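Local structure of anti-restriction endonuclease (Enterobacteria phage T4, 3WX4) at residues E38-E43 / L75-I80. The protein mimics DNA to block DNA binding by the bacterial histone-like protein H-NS and strongly inhibits the host McrA restriction endonuclease. Numbering follows the deposited sequence.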
loop_
_atom_site.group_PDB
_atom_site.type_symbol
_atom_site.label_atom_id
_atom_site.label_comp_id
_atom_site.label_asym_id
_atom_site.label_seq_id
_atom_site.Cartn_x
_atom_site.Cartn_y
_atom_site.Cartn_z
ATOM N N GLU A 38 -0.020 6.285 -10.022
ATOM C CA GLU A 38 1.251 6.726 -9.461
ATOM C C GLU A 38 1.036 7.846 -8.437
ATOM O O GLU A 38 1.621 7.810 -7.342
ATOM C CB GLU A 38 2.153 7.216 -10.578
ATOM C CG GLU A 38 3.483 7.731 -10.062
ATOM C CD GLU A 38 4.348 8.116 -11.217
ATOM O OE1 GLU A 38 4.641 7.221 -12.048
ATOM O OE2 GLU A 38 4.690 9.317 -11.311
ATOM N N GLU A 39 0.204 8.822 -8.786
ATOM C CA GLU A 39 -0.058 9.937 -7.886
ATOM C C GLU A 39 -0.790 9.506 -6.638
ATOM O O GLU A 39 -0.500 10.042 -5.564
ATOM C CB GLU A 39 -0.822 11.089 -8.576
ATOM C CG GLU A 39 0.095 11.932 -9.471
ATOM C CD GLU A 39 -0.573 13.207 -10.060
ATOM O OE1 GLU A 39 0.134 13.931 -10.842
ATOM O OE2 GLU A 39 -1.783 13.465 -9.755
ATOM N N LEU A 40 -1.726 8.571 -6.749
ATOM C CA LEU A 40 -2.440 8.105 -5.556
ATOM C C LEU A 40 -1.451 7.434 -4.605
ATOM O O LEU A 40 -1.539 7.595 -3.383
ATOM C CB LEU A 40 -3.570 7.136 -5.912
ATOM C CG LEU A 40 -4.810 7.814 -6.555
ATOM C CD1 LEU A 40 -5.716 6.734 -7.200
ATOM C CD2 LEU A 40 -5.614 8.639 -5.478
ATOM N N HIS A 41 -0.508 6.686 -5.153
ATOM C CA HIS A 41 0.487 6.043 -4.315
ATOM C C HIS A 41 1.480 7.043 -3.735
ATOM O O HIS A 41 1.959 6.870 -2.613
ATOM C CB HIS A 41 1.248 4.978 -5.104
ATOM C CG HIS A 41 0.474 3.712 -5.265
ATOM N ND1 HIS A 41 0.656 2.849 -6.326
ATOM C CD2 HIS A 41 -0.483 3.157 -4.481
ATOM C CE1 HIS A 41 -0.154 1.812 -6.183
ATOM N NE2 HIS A 41 -0.856 1.973 -5.070
ATOM N N LEU A 42 1.798 8.087 -4.475
ATOM C CA LEU A 42 2.781 9.012 -3.946
ATOM C C LEU A 42 2.221 9.864 -2.821
ATOM O O LEU A 42 2.926 10.169 -1.864
ATOM C CB LEU A 42 3.363 9.895 -5.066
ATOM C CG LEU A 42 4.353 9.186 -6.018
ATOM C CD1 LEU A 42 4.782 10.121 -7.155
ATOM C CD2 LEU A 42 5.617 8.721 -5.246
ATOM N N GLU A 43 0.935 10.172 -2.899
ATOM C CA GLU A 43 0.277 11.049 -1.925
ATOM C C GLU A 43 -0.571 10.406 -0.871
ATOM O O GLU A 43 -1.218 11.092 -0.078
ATOM C CB GLU A 43 -0.540 12.043 -2.711
ATOM C CG GLU A 43 0.264 12.393 -3.923
ATOM C CD GLU A 43 0.271 13.840 -4.220
ATOM O OE1 GLU A 43 -0.659 14.272 -4.956
ATOM O OE2 GLU A 43 1.197 14.534 -3.694
ATOM N N LEU A 75 -12.342 5.526 -1.553
ATOM C CA LEU A 75 -13.022 5.783 -2.813
ATOM C C LEU A 75 -13.207 7.260 -3.058
ATOM O O LEU A 75 -13.108 7.713 -4.171
ATOM C CB LEU A 75 -14.353 5.034 -2.859
ATOM C CG LEU A 75 -14.165 3.518 -2.601
ATOM C CD1 LEU A 75 -15.522 2.815 -2.661
ATOM C CD2 LEU A 75 -13.200 2.891 -3.609
ATOM N N LYS A 76 -13.457 8.043 -2.008
ATOM C CA LYS A 76 -13.658 9.454 -2.191
ATOM C C LYS A 76 -12.381 10.086 -2.676
ATOM O O LYS A 76 -12.398 11.001 -3.502
ATOM C CB LYS A 76 -14.040 10.143 -0.867
ATOM C CG LYS A 76 -15.521 10.184 -0.536
ATOM C CD LYS A 76 -15.684 11.050 0.755
ATOM C CE LYS A 76 -17.148 11.195 1.213
ATOM N NZ LYS A 76 -17.218 11.992 2.518
ATOM N N THR A 77 -11.267 9.644 -2.106
ATOM C CA THR A 77 -9.986 10.198 -2.481
ATOM C C THR A 77 -9.719 9.848 -3.964
ATOM O O THR A 77 -9.304 10.693 -4.747
ATOM C CB THR A 77 -8.875 9.614 -1.601
ATOM O OG1 THR A 77 -9.099 9.996 -0.237
ATOM C CG2 THR A 77 -7.485 10.159 -2.031
ATOM N N ILE A 78 -9.947 8.596 -4.323
ATOM C CA ILE A 78 -9.707 8.183 -5.716
ATOM C C ILE A 78 -10.539 9.074 -6.651
ATOM O O ILE A 78 -10.016 9.642 -7.611
ATOM C CB ILE A 78 -10.087 6.702 -5.908
ATOM C CG1 ILE A 78 -9.119 5.800 -5.135
ATOM C CG2 ILE A 78 -10.065 6.325 -7.440
ATOM C CD1 ILE A 78 -9.631 4.393 -5.020
ATOM N N MET A 79 -11.824 9.254 -6.346
ATOM C CA MET A 79 -12.658 10.065 -7.224
ATOM C C MET A 79 -12.237 11.493 -7.319
ATOM O O MET A 79 -12.372 12.097 -8.376
ATOM C CB MET A 79 -14.134 9.954 -6.854
ATOM C CG MET A 79 -14.645 8.529 -6.965
ATOM S SD MET A 79 -14.313 7.871 -8.719
ATOM C CE MET A 79 -15.096 9.170 -9.668
ATOM N N ILE A 80 -11.716 12.072 -6.233
ATOM C CA ILE A 80 -11.244 13.459 -6.331
ATOM C C ILE A 80 -10.155 13.555 -7.410
ATOM O O ILE A 80 -10.125 14.481 -8.218
ATOM C CB ILE A 80 -10.659 13.957 -4.967
ATOM C CG1 ILE A 80 -11.819 14.358 -4.040
ATOM C CG2 ILE A 80 -9.744 15.153 -5.186
ATOM C CD1 ILE A 80 -11.457 14.363 -2.535
#
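With chi1 at -74°, Leu40 sets CG anti to its own carbonyl carbon and beside the backbone N, and its fork reaches across to Ile78, where CG1 is likewise anti to the carbonyl carbon (chi1 -68°). CD1 meets the side of the isoleucine, 4.1 Å from Ile78 CG1, and the two side chains cross at about a right angle. CD2 of Leu40 reaches the backbone of 75-80, 4.1 Å from the CA of Ile78, and lies 4.2 Å from the CG2 methyl of Thr77. One leucine fork thus spans two consecutive residues of 75-80, and the CA atoms of Leu40 and Ile78 come within 7.3 Å of each other. No hydrogen bond crosses; contact between the segments is purely apolar and small, about 110 Å² with both sides summed.

This is where helix 26-43, near its C-terminal end, meets helix 71-84, packed against the three-stranded antiparallel sheet of this Arn-family protein. Ile49 of strand 47-51 touches both Leu40 and Ile78, while Phe47 adds to the leucine's surroundings and Phe13 of strand 2-14 to those of the isoleucine. Tyr81, one turn on from Thr77, also packs against Leu40. Thr77 presents its methyl to the leucine and keeps its hydroxyl on its own helix, where OG1 is hydrogen-bonded to the carbonyl oxygen of Asp73. The carbonyl oxygen of Leu40 accepts a hydrogen bond from ND2 of Asn44, in the loop after helix 26-43, and Asn44 also touches the side chain of Thr77.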